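Local coordinates for protein mandelate racemase/muconate lactonizing enzyme/Enolase superfamily (Rhodobacter sphaeroides, PDB 2HZG) that belongs to the enolase superfamily, whose members pair an N-terminal capping domain with a modified TIM barrel that carries a metal site, at residues Q74-D77 with D81-R84; L29-A34 with P100-G105; V33-H38 with W111-R116; N303-S308 with S313-P318. All coordinates share one frame; numbering follows the deposited sequence.

Interaction 1 of 4, residues Q74-D77 with D81-R84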
loop_
_atom_site.group_PDB
_atom_site.type_symbol
_atom_site.label_atom_id
_atom_site.label_comp_id
_atom_site.label_asym_id
_atom_site.label_seq_id
_atom_site.Cartn_x
_atom_site.Cartn_y
_atom_site.Cartn_z
ATOM N N GLN A 74 -23.972 -7.836 4.127
ATOM C CA GLN A 74 -24.308 -6.508 3.593
ATOM C C GLN A 74 -25.424 -6.530 2.551
ATOM O O GLN A 74 -25.488 -7.446 1.727
ATOM C CB GLN A 74 -23.055 -5.837 3.014
ATOM C CG GLN A 74 -22.077 -5.434 4.134
ATOM C CD GLN A 74 -22.639 -4.271 4.951
ATOM O OE1 GLN A 74 -23.297 -3.400 4.393
ATOM N NE2 GLN A 74 -22.400 -4.268 6.261
ATOM N N ARG A 75 -26.283 -5.509 2.580
ATOM C CA ARG A 75 -27.366 -5.389 1.609
ATOM C C ARG A 75 -26.802 -5.003 0.256
ATOM O O ARG A 75 -25.911 -4.149 0.167
ATOM C CB ARG A 75 -28.404 -4.342 2.046
ATOM C CG ARG A 75 -29.116 -4.690 3.341
ATOM C CD ARG A 75 -30.368 -3.788 3.583
ATOM N NE ARG A 75 -31.214 -4.404 4.593
ATOM C CZ ARG A 75 -32.094 -5.376 4.343
ATOM N NH1 ARG A 75 -32.251 -5.839 3.103
ATOM N NH2 ARG A 75 -32.817 -5.899 5.333
ATOM N N LEU A 76 -27.334 -5.635 -0.785
ATOM C CA LEU A 76 -26.884 -5.414 -2.142
ATOM C C LEU A 76 -28.106 -5.292 -3.051
ATOM O O LEU A 76 -28.474 -6.241 -3.781
ATOM C CB LEU A 76 -25.933 -6.543 -2.585
ATOM C CG LEU A 76 -25.225 -6.422 -3.943
ATOM C CD1 LEU A 76 -24.198 -5.280 -3.960
ATOM C CD2 LEU A 76 -24.566 -7.752 -4.311
ATOM N N ASP A 77 -28.727 -4.115 -2.974
ATOM C CA ASP A 77 -29.972 -3.793 -3.677
ATOM C C ASP A 77 -29.763 -3.035 -4.983
ATOM O O ASP A 77 -30.747 -2.710 -5.663
ATOM C CB ASP A 77 -30.867 -2.931 -2.777
ATOM C CG ASP A 77 -31.475 -3.717 -1.632
ATOM O OD1 ASP A 77 -31.831 -4.896 -1.861
ATOM O OD2 ASP A 77 -31.596 -3.153 -0.516
ATOM N N ASP A 81 -25.044 0.303 -3.549
ATOM C CA ASP A 81 -24.545 -0.528 -2.444
ATOM C C ASP A 81 -23.110 -0.999 -2.649
ATOM O O ASP A 81 -22.420 -1.237 -1.678
ATOM C CB ASP A 81 -25.427 -1.741 -2.203
ATOM C CG ASP A 81 -26.738 -1.376 -1.539
ATOM O OD1 ASP A 81 -26.717 -0.674 -0.494
ATOM O OD2 ASP A 81 -27.780 -1.784 -2.086
ATOM N N ILE A 82 -22.673 -1.122 -3.906
ATOM C CA ILE A 82 -21.280 -1.500 -4.188
ATOM C C ILE A 82 -20.339 -0.422 -3.662
ATOM O O ILE A 82 -19.415 -0.715 -2.900
ATOM C CB ILE A 82 -21.016 -1.789 -5.693
ATOM C CG1 ILE A 82 -21.925 -2.950 -6.173
ATOM C CG2 ILE A 82 -19.513 -2.084 -5.898
ATOM C CD1 ILE A 82 -21.819 -3.321 -7.677
ATOM N N ALA A 83 -20.608 0.818 -4.062
ATOM C CA ALA A 83 -19.899 1.998 -3.542
ATOM C C ALA A 83 -19.932 2.042 -2.016
ATOM O O ALA A 83 -18.900 2.281 -1.362
ATOM C CB ALA A 83 -20.472 3.298 -4.151
ATOM N N ARG A 84 -21.109 1.767 -1.453
ATOM C CA ARG A 84 -21.293 1.795 -0.008
ATOM C C ARG A 84 -20.411 0.754 0.674
ATOM O O ARG A 84 -19.727 1.048 1.662
ATOM C CB ARG A 84 -22.768 1.578 0.351
ATOM C CG ARG A 84 -23.105 1.847 1.805
ATOM C CD ARG A 84 -24.590 1.487 2.122
ATOM N NE ARG A 84 -24.912 0.102 1.767
ATOM C CZ ARG A 84 -24.507 -0.955 2.464
ATOM N NH1 ARG A 84 -23.762 -0.802 3.560
ATOM N NH2 ARG A 84 -24.847 -2.171 2.063
HETATM O O HOH W 1 -29.437 -0.849 0.556
#
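Arg84 reaches back from helix 79-92 to Gln74 in the loop that leads into it, gripping OE1 end-on with both terminal nitrogens. NH1 lies 2.8 Å from Gln74 OE1 and NH2 3.1 Å from that same oxygen, which sits in the guanidinium plane; the amide is turned 41° against that plane. NH2 also makes a weak bond to Arg75 O. The Arg84 chain leaves the backbone extended and then bends at chi3 (55°), which swings the guanidinium round so that NE meets Asp81 OD1 at 3.0 Å, a nearly straight salt bridge to the anti lone pair. Asp81 OD2 accepts the backbone N of Asp77 at 2.7 Å, on its anti side but well out of the carboxylate plane. The tightly packed side is apolar: Leu76 CD1 rests 3.9 Å from Ile82 CG1 and near Asp81 CB, and Ile82 continues onto helix 99-118. The other side is wetter and looser. Arg75 and Asp77 are exposed there, and one water donates to Asp81 OD1 and, weakly, to Asp77 OD2. Asp77 OD2 and Asp81 OD2 stand only 4.3 Å apart, a like-charge approach that Arg84 probably eases. With each oxygen of Asp81 engaged by a different donor and its charge matched by Arg84, the carboxylate probably remains ionised while it joins the incoming loop to the first turn of the helix.

Interaction 2 of 4, residues L29-A34 with P100-G105; sequences LLVRVA and PHMLSG
Val31 lays its CG2 methyl against the end of Met102, 3.7 Å from CE, while its CB faces the backbone of Gly105 at 4.0 Å from O. Two residues earlier, on the same face of the strand, Leu29 brings CD2 to 3.9 Å from Met102 SD, the two side chains crossing at about a right angle. The first torsion of Met102 is extended (-173°), but the chain then bends at chi2 and again at chi3, the last at an unusual -106°, and this double bend brings CE over the strand. The contact belongs to the N-terminal capping domain of the enolase superfamily, where a three-stranded antiparallel sheet is backed by helices: strand 27-35 is the middle strand, and the axes of segments 29-34 and 100-105 pass 8.8 Å apart at 54°. Gly105 has no side chain, and Val31 packs directly against its backbone there. The interface has no hydrogen bond across it and is wholly buried. Leu10 of strand 5-14 and Ser51 of helix 48-56 add to the cover of Met102, and Val8 to that of Val31. At the N-terminal end of the helix, Pro100 and His101 pack on Leu97 of the second subunit, while Pro100 O accepts both N and OG of Ser104, which reach it from opposite faces of its carbonyl plane.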
loop_
_atom_site.group_PDB
_atom_site.type_symbol
_atom_site.label_atom_id
_atom_site.label_comp_id
_atom_site.label_asym_id
_atom_site.label_seq_id
_atom_site.Cartn_x
_atom_site.Cartn_y
_atom_site.Cartn_z
ATOM N N LEU A 29 -6.245 -15.293 -7.352
ATOM C CA LEU A 29 -7.218 -15.397 -6.280
ATOM C C LEU A 29 -8.583 -15.039 -6.864
ATOM O O LEU A 29 -8.824 -13.888 -7.212
ATOM C CB LEU A 29 -6.869 -14.516 -5.070
ATOM C CG LEU A 29 -7.889 -14.629 -3.908
ATOM C CD1 LEU A 29 -7.933 -16.024 -3.279
ATOM C CD2 LEU A 29 -7.586 -13.602 -2.840
ATOM N N LEU A 30 -9.449 -16.045 -7.002
ATOM C CA LEU A 30 -10.793 -15.824 -7.530
ATOM C C LEU A 30 -11.784 -15.677 -6.378
ATOM O O LEU A 30 -11.601 -16.241 -5.306
ATOM C CB LEU A 30 -11.212 -16.979 -8.456
ATOM C CG LEU A 30 -10.430 -17.219 -9.761
ATOM C CD1 LEU A 30 -11.201 -18.208 -10.630
ATOM C CD2 LEU A 30 -10.206 -15.928 -10.549
ATOM N N VAL A 31 -12.828 -14.900 -6.611
ATOM C CA VAL A 31 -13.752 -14.553 -5.550
ATOM C C VAL A 31 -15.144 -14.819 -6.076
ATOM O O VAL A 31 -15.544 -14.235 -7.086
ATOM C CB VAL A 31 -13.660 -13.041 -5.155
ATOM C CG1 VAL A 31 -14.673 -12.717 -4.062
ATOM C CG2 VAL A 31 -12.236 -12.643 -4.686
ATOM N N ARG A 32 -15.874 -15.702 -5.396
ATOM C CA ARG A 32 -17.267 -15.947 -5.756
ATOM C C ARG A 32 -18.144 -15.389 -4.656
ATOM O O ARG A 32 -18.067 -15.841 -3.511
ATOM C CB ARG A 32 -17.546 -17.452 -5.939
ATOM C CG ARG A 32 -18.981 -17.750 -6.424
ATOM C CD ARG A 32 -19.302 -19.242 -6.479
ATOM N NE ARG A 32 -19.107 -19.898 -5.192
ATOM C CZ ARG A 32 -18.765 -21.175 -5.032
ATOM N NH1 ARG A 32 -18.590 -21.970 -6.096
ATOM N NH2 ARG A 32 -18.597 -21.659 -3.802
ATOM N N VAL A 33 -18.974 -14.412 -5.001
ATOM C CA VAL A 33 -19.907 -13.828 -4.049
ATOM C C VAL A 33 -21.302 -14.408 -4.336
ATOM O O VAL A 33 -21.694 -14.531 -5.510
ATOM C CB VAL A 33 -19.924 -12.282 -4.145
ATOM C CG1 VAL A 33 -20.944 -11.680 -3.165
ATOM C CG2 VAL A 33 -18.515 -11.697 -3.881
ATOM N N ALA A 34 -22.019 -14.786 -3.279
ATOM C CA ALA A 34 -23.406 -15.244 -3.393
ATOM C C ALA A 34 -24.320 -14.315 -2.603
ATOM O O ALA A 34 -24.048 -14.007 -1.439
ATOM C CB ALA A 34 -23.563 -16.704 -2.886
ATOM N N PRO A 100 -7.116 -3.171 -0.144
ATOM C CA PRO A 100 -7.596 -2.821 -1.488
ATOM C C PRO A 100 -7.470 -3.974 -2.496
ATOM O O PRO A 100 -8.287 -4.073 -3.402
ATOM C CB PRO A 100 -6.653 -1.689 -1.915
ATOM C CG PRO A 100 -6.096 -1.159 -0.688
ATOM C CD PRO A 100 -6.066 -2.244 0.313
ATOM N N HIS A 101 -6.449 -4.819 -2.334
ATOM C CA HIS A 101 -6.215 -5.932 -3.260
ATOM C C HIS A 101 -7.270 -7.015 -3.071
ATOM O O HIS A 101 -7.791 -7.559 -4.051
ATOM C CB HIS A 101 -4.802 -6.484 -3.053
ATOM C CG HIS A 101 -3.757 -5.734 -3.820
ATOM N ND1 HIS A 101 -2.478 -6.217 -4.011
ATOM C CD2 HIS A 101 -3.812 -4.548 -4.466
ATOM C CE1 HIS A 101 -1.790 -5.354 -4.738
ATOM N NE2 HIS A 101 -2.580 -4.336 -5.035
ATOM N N MET A 102 -7.598 -7.301 -1.811
ATOM C CA MET A 102 -8.696 -8.207 -1.468
ATOM C C MET A 102 -10.035 -7.617 -1.935
ATOM O O MET A 102 -10.836 -8.305 -2.575
ATOM C CB MET A 102 -8.714 -8.497 0.048
ATOM C CG MET A 102 -9.740 -9.596 0.465
ATOM S SD MET A 102 -9.448 -11.212 -0.314
ATOM C CE MET A 102 -10.750 -11.296 -1.524
ATOM N N LEU A 103 -10.257 -6.337 -1.651
ATOM C CA LEU A 103 -11.467 -5.652 -2.109
ATOM C C LEU A 103 -11.688 -5.690 -3.634
ATOM O O LEU A 103 -12.816 -5.823 -4.093
ATOM C CB LEU A 103 -11.468 -4.200 -1.650
ATOM C CG LEU A 103 -12.627 -3.299 -2.117
ATOM C CD1 LEU A 103 -14.018 -3.825 -1.629
ATOM C CD2 LEU A 103 -12.388 -1.894 -1.618
ATOM N N SER A 104 -10.617 -5.527 -4.412
ATOM C CA SER A 104 -10.727 -5.490 -5.869
ATOM C C SER A 104 -11.588 -6.628 -6.445
ATOM O O SER A 104 -12.525 -6.378 -7.218
ATOM C CB SER A 104 -9.332 -5.508 -6.519
ATOM O OG SER A 104 -8.615 -4.306 -6.236
ATOM N N GLY A 105 -11.236 -7.865 -6.093
ATOM C CA GLY A 105 -11.927 -9.058 -6.593
ATOM C C GLY A 105 -13.373 -9.127 -6.105
ATOM O O GLY A 105 -14.259 -9.524 -6.852
#

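Interaction 3 of 4, residues V33-H38 with W111-R116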
loop_
_atom_site.group_PDB
_atom_site.type_symbol
_atom_site.label_atom_id
_atom_site.label_comp_id
_atom_site.label_asym_id
_atom_site.label_seq_id
_atom_site.Cartn_x
_atom_site.Cartn_y
_atom_site.Cartn_z
ATOM N N VAL A 33 -18.974 -14.412 -5.001
ATOM C CA VAL A 33 -19.907 -13.828 -4.049
ATOM C C VAL A 33 -21.302 -14.408 -4.336
ATOM O O VAL A 33 -21.694 -14.531 -5.510
ATOM C CB VAL A 33 -19.924 -12.282 -4.145
ATOM C CG1 VAL A 33 -20.944 -11.680 -3.165
ATOM C CG2 VAL A 33 -18.515 -11.697 -3.881
ATOM N N ALA A 34 -22.019 -14.786 -3.279
ATOM C CA ALA A 34 -23.406 -15.244 -3.393
ATOM C C ALA A 34 -24.320 -14.315 -2.603
ATOM O O ALA A 34 -24.048 -14.007 -1.439
ATOM C CB ALA A 34 -23.563 -16.704 -2.886
ATOM N N ALA A 35 -25.410 -13.894 -3.231
ATOM C CA ALA A 35 -26.434 -13.118 -2.545
ATOM C C ALA A 35 -27.777 -13.712 -2.944
ATOM O O ALA A 35 -28.241 -13.506 -4.065
ATOM C CB ALA A 35 -26.354 -11.640 -2.927
ATOM N N GLY A 36 -28.372 -14.477 -2.036
ATOM C CA GLY A 36 -29.687 -15.093 -2.280
ATOM C C GLY A 36 -29.716 -15.922 -3.548
ATOM O O GLY A 36 -30.578 -15.724 -4.393
ATOM N N GLY A 37 -28.744 -16.814 -3.701
ATOM C CA GLY A 37 -28.694 -17.691 -4.879
ATOM C C GLY A 37 -28.110 -17.065 -6.138
ATOM O O GLY A 37 -27.786 -17.775 -7.098
ATOM N N HIS A 38 -27.987 -15.738 -6.155
ATOM C CA HIS A 38 -27.374 -15.042 -7.282
ATOM C C HIS A 38 -25.856 -14.998 -7.091
ATOM O O HIS A 38 -25.385 -14.723 -5.988
ATOM C CB HIS A 38 -27.944 -13.640 -7.398
ATOM C CG HIS A 38 -29.415 -13.625 -7.665
ATOM N ND1 HIS A 38 -29.936 -13.666 -8.941
ATOM C CD2 HIS A 38 -30.475 -13.618 -6.822
ATOM C CE1 HIS A 38 -31.257 -13.653 -8.871
ATOM N NE2 HIS A 38 -31.608 -13.622 -7.597
ATOM N N TRP A 111 -20.339 -6.242 -9.196
ATOM C CA TRP A 111 -20.784 -5.816 -10.513
ATOM C C TRP A 111 -21.237 -6.983 -11.387
ATOM O O TRP A 111 -22.262 -6.878 -12.057
ATOM C CB TRP A 111 -19.695 -5.039 -11.230
ATOM C CG TRP A 111 -19.409 -3.712 -10.566
ATOM C CD1 TRP A 111 -18.354 -3.417 -9.772
ATOM C CD2 TRP A 111 -20.207 -2.532 -10.642
ATOM N NE1 TRP A 111 -18.428 -2.107 -9.358
ATOM C CE2 TRP A 111 -19.566 -1.546 -9.866
ATOM C CE3 TRP A 111 -21.414 -2.206 -11.298
ATOM C CZ2 TRP A 111 -20.079 -0.254 -9.722
ATOM C CZ3 TRP A 111 -21.924 -0.933 -11.152
ATOM C CH2 TRP A 111 -21.255 0.036 -10.379
ATOM N N ASP A 112 -20.462 -8.072 -11.369
ATOM C CA ASP A 112 -20.823 -9.298 -12.065
ATOM C C ASP A 112 -22.174 -9.844 -11.559
ATOM O O ASP A 112 -23.069 -10.124 -12.365
ATOM C CB ASP A 112 -19.703 -10.341 -11.926
ATOM C CG ASP A 112 -19.878 -11.526 -12.892
ATOM O OD1 ASP A 112 -20.236 -11.296 -14.076
ATOM O OD2 ASP A 112 -19.657 -12.681 -12.471
ATOM N N LEU A 113 -22.319 -9.962 -10.232
ATOM C CA LEU A 113 -23.546 -10.465 -9.602
ATOM C C LEU A 113 -24.746 -9.582 -9.973
ATOM O O LEU A 113 -25.754 -10.071 -10.457
ATOM C CB LEU A 113 -23.390 -10.526 -8.067
ATOM C CG LEU A 113 -24.421 -11.264 -7.185
ATOM C CD1 LEU A 113 -23.819 -11.572 -5.805
ATOM C CD2 LEU A 113 -25.756 -10.522 -7.044
ATOM N N LEU A 114 -24.640 -8.282 -9.747
ATOM C CA LEU A 114 -25.764 -7.409 -10.076
ATOM C C LEU A 114 -26.069 -7.423 -11.577
ATOM O O LEU A 114 -27.232 -7.400 -11.959
ATOM C CB LEU A 114 -25.567 -5.972 -9.548
ATOM C CG LEU A 114 -25.676 -5.844 -8.013
ATOM C CD1 LEU A 114 -25.449 -4.392 -7.571
ATOM C CD2 LEU A 114 -27.021 -6.315 -7.485
ATOM N N GLY A 115 -25.028 -7.453 -12.419
ATOM C CA GLY A 115 -25.234 -7.508 -13.857
ATOM C C GLY A 115 -25.945 -8.776 -14.292
ATOM O O GLY A 115 -26.870 -8.735 -15.098
ATOM N N ARG A 116 -25.520 -9.902 -13.744
ATOM C CA ARG A 116 -26.160 -11.187 -14.015
ATOM C C ARG A 116 -27.611 -11.221 -13.531
ATOM O O ARG A 116 -28.491 -11.708 -14.238
ATOM C CB ARG A 116 -25.342 -12.335 -13.416
ATOM C CG ARG A 116 -24.027 -12.575 -14.195
ATOM C CD ARG A 116 -22.985 -13.269 -13.331
ATOM N NE ARG A 116 -23.496 -14.538 -12.818
ATOM C CZ ARG A 116 -23.331 -15.709 -13.431
ATOM N NH1 ARG A 116 -22.652 -15.763 -14.570
ATOM N NH2 ARG A 116 -23.852 -16.820 -12.910
#
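Leu113 carries this contact almost alone, its two methyl branches divided among Val33, Ala35 and His38. CG is anti to the backbone N (chi1 -168°), which sends the side chain from helix 99-118 across to the hairpin. With chi2 also extended, at 161°, Leu113 CD1 goes to the strand end, 3.9 Å from Val33 CG1, 3.8 Å from Ala35 CB and 3.5 Å from His38 O. The other branch, Leu113 CD2, meets His38 CB at 3.8 Å. Val33 meets this leucine at about a right angle and also packs on Ala109 and Leu110. His38 touches with its CB and its carbonyl, whereas its imidazole leads off from the helix segment, with Ala35 O near the ring edge and in its plane. The CD1 methyl thus sits over a backbone junction, because Ala35 N and His38 O, both close to it, are hydrogen-bonded to each other at 2.9 Å, and the return bond runs from His38 N to Ala35 O. Gly36 and Gly37, both with positive phi, form the corners of the turn, and Asp6 accepts from Gly36 N. Beyond the leucine, Arg116 NE bonds to Ile39 O and Asp112 OD2 takes Trp41 N, tying the helix to the hairpin's second strand. The arrangement is a two-residue beta hairpin with a type I' turn, its inner face packed on a helix of the N-terminal capping domain.

Interaction 4 of 4, residues N303-S308 with S313-P318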
loop_
_atom_site.group_PDB
_atom_site.type_symbol
_atom_site.label_atom_id
_atom_site.label_comp_id
_atom_site.label_asym_id
_atom_site.label_seq_id
_atom_site.Cartn_x
_atom_site.Cartn_y
_atom_site.Cartn_z
ATOM N N ASN A 303 -6.472 -0.203 -20.004
ATOM C CA ASN A 303 -6.402 -1.252 -19.002
ATOM C C ASN A 303 -4.965 -1.751 -18.818
ATOM O O ASN A 303 -4.157 -1.726 -19.767
ATOM C CB ASN A 303 -7.300 -2.432 -19.384
ATOM C CG ASN A 303 -6.855 -3.102 -20.665
ATOM O OD1 ASN A 303 -6.623 -2.440 -21.669
ATOM N ND2 ASN A 303 -6.709 -4.410 -20.628
ATOM N N HIS A 304 -4.650 -2.174 -17.594
ATOM C CA HIS A 304 -3.550 -3.093 -17.381
ATOM C C HIS A 304 -4.146 -4.480 -17.165
ATOM O O HIS A 304 -4.896 -4.689 -16.214
ATOM C CB HIS A 304 -2.676 -2.736 -16.165
ATOM C CG HIS A 304 -1.697 -3.815 -15.829
ATOM N ND1 HIS A 304 -1.977 -4.828 -14.938
ATOM C CD2 HIS A 304 -0.469 -4.089 -16.332
ATOM C CE1 HIS A 304 -0.959 -5.667 -14.885
ATOM N NE2 HIS A 304 -0.029 -5.238 -15.720
ATOM N N THR A 305 -3.829 -5.415 -18.065
ATOM C CA THR A 305 -4.243 -6.810 -17.918
ATOM C C THR A 305 -3.142 -7.731 -18.406
ATOM O O THR A 305 -2.728 -7.619 -19.546
ATOM C CB THR A 305 -5.498 -7.148 -18.765
ATOM O OG1 THR A 305 -6.550 -6.241 -18.438
ATOM C CG2 THR A 305 -5.960 -8.589 -18.493
ATOM N N PHE A 306 -2.703 -8.655 -17.558
ATOM C CA PHE A 306 -1.716 -9.641 -17.995
ATOM C C PHE A 306 -2.205 -11.083 -17.730
ATOM O O PHE A 306 -1.436 -12.046 -17.833
ATOM C CB PHE A 306 -0.344 -9.372 -17.316
ATOM C CG PHE A 306 0.848 -9.806 -18.150
ATOM C CD1 PHE A 306 1.135 -9.178 -19.370
ATOM C CD2 PHE A 306 1.689 -10.827 -17.709
ATOM C CE1 PHE A 306 2.236 -9.550 -20.120
ATOM C CE2 PHE A 306 2.799 -11.236 -18.480
ATOM C CZ PHE A 306 3.058 -10.594 -19.691
ATOM N N THR A 307 -3.486 -11.230 -17.400
ATOM C CA THR A 307 -3.961 -12.490 -16.830
ATOM C C THR A 307 -5.199 -13.050 -17.571
ATOM O O THR A 307 -5.211 -13.054 -18.812
ATOM C CB THR A 307 -4.163 -12.350 -15.288
ATOM O OG1 THR A 307 -5.081 -11.279 -15.036
ATOM C CG2 THR A 307 -2.834 -12.023 -14.612
ATOM N N SER A 308 -6.205 -13.542 -16.840
ATOM C CA SER A 308 -7.365 -14.230 -17.445
ATOM C C SER A 308 -8.286 -13.284 -18.239
ATOM O O SER A 308 -8.176 -12.066 -18.166
ATOM C CB SER A 308 -8.200 -14.927 -16.365
ATOM O OG SER A 308 -8.951 -13.949 -15.635
ATOM N N SER A 313 -11.985 -8.656 -19.021
ATOM C CA SER A 313 -13.315 -8.103 -19.084
ATOM C C SER A 313 -13.453 -7.003 -18.043
ATOM O O SER A 313 -13.916 -5.913 -18.363
ATOM C CB SER A 313 -14.365 -9.195 -18.842
ATOM O OG SER A 313 -15.592 -8.555 -18.538
ATOM N N ALA A 314 -13.015 -7.276 -16.808
ATOM C CA ALA A 314 -13.189 -6.309 -15.725
ATOM C C ALA A 314 -12.439 -5.027 -16.016
ATOM O O ALA A 314 -12.969 -3.942 -15.825
ATOM C CB ALA A 314 -12.756 -6.900 -14.386
ATOM N N SER A 315 -11.212 -5.154 -16.528
ATOM C CA SER A 315 -10.385 -3.973 -16.756
ATOM C C SER A 315 -10.760 -3.207 -18.032
ATOM O O SER A 315 -10.326 -2.083 -18.210
ATOM C CB SER A 315 -8.893 -4.303 -16.672
ATOM O OG SER A 315 -8.475 -4.522 -15.292
ATOM N N LEU A 316 -11.577 -3.813 -18.893
ATOM C CA LEU A 316 -12.156 -3.103 -20.046
ATOM C C LEU A 316 -13.391 -2.299 -19.641
ATOM O O LEU A 316 -13.660 -1.247 -20.222
ATOM C CB LEU A 316 -12.519 -4.075 -21.167
ATOM C CG LEU A 316 -11.366 -4.801 -21.874
ATOM C CD1 LEU A 316 -11.873 -5.750 -22.960
ATOM C CD2 LEU A 316 -10.447 -3.775 -22.472
ATOM N N GLN A 317 -14.140 -2.790 -18.646
ATOM C CA GLN A 317 -15.385 -2.120 -18.224
ATOM C C GLN A 317 -15.226 -0.601 -18.013
ATOM O O GLN A 317 -16.022 0.167 -18.536
ATOM C CB GLN A 317 -16.004 -2.760 -16.968
ATOM C CG GLN A 317 -16.247 -4.283 -17.011
ATOM C CD GLN A 317 -17.282 -4.710 -18.048
ATOM O OE1 GLN A 317 -18.190 -3.939 -18.410
ATOM N NE2 GLN A 317 -17.142 -5.932 -18.540
ATOM N N PRO A 318 -14.187 -0.153 -17.269
ATOM C CA PRO A 318 -14.124 1.282 -16.936
ATOM C C PRO A 318 -13.906 2.251 -18.099
ATOM O O PRO A 318 -14.049 3.468 -17.911
ATOM C CB PRO A 318 -12.926 1.358 -15.983
ATOM C CG PRO A 318 -12.763 -0.063 -15.473
ATOM C CD PRO A 318 -13.055 -0.878 -16.661
HETATM O O HOH W 2 -6.656 -6.562 -15.461
#
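Asn303 and Ser315 bring their CB atoms to 3.7 Å where a strand of the enolase-superfamily TIM barrel, 300-303, runs through a loop into helix 309-316. Van der Waals contact accounts for the direct approach, with no hydrogen bond across it. Asn303 CB lies 3.3 Å from Ser315 O, Thr305 OG1 touches Ser315 CB, and the Asn303 amide runs alongside Leu316, both side chains pointing the same way, with Leu316 CD2 lying 4.1 Å from Asn303 CG. Polar side-chain bonds stiffen each half separately. With chi1 at 63°, Asn303 CG is tucked between the backbone N and the carbonyl carbon, and ND2 gives a 2.9 Å bond to Thr305 OG1, which lies near the amide plane; its OD1 accepts from Glu329 N. In segment 313-318, Gln317 NE2 donates to Ser313 OG in the plane of its own amide. Ser308 is the N-cap, its OG bonded to Ala311 N, while His304 turns away from the helix, with ND1 bonded to Asp277 and its side chain about 4 Å from the bound sodium ion, whose site is formed by Asp199, Glu227 and Glu254. Water supplies the polar bridge between the halves, and Ser315 OG is also held by Cys278 N. One water, 2.7 Å from His304 O and probably donating to it, is hydrogen-bonded to Thr305 OG1 at 3.0 Å and to Ser315 OG at 2.7 Å.

From the N terminus, strand 27-35 opens both interaction 2 and interaction 3, which close long loops on successive parts of helix 99-118 and share Val33 and Ala34. Interaction 1 falls within both loops as a short local closure at the start of helix 79-92. It also touches interaction 3 directly: Ile82 packs on Trp111 and Leu114, and Leu76 on Leu113 and Leu114, so the two consecutive helices and the hairpin share one core. Interaction 4 follows in series in the barrel domain, closing the short loop between strand 300-303 and helix 309-316. It touches none of the others; its nearest neighbour is interaction 2, about 6 Å away between nearest atoms.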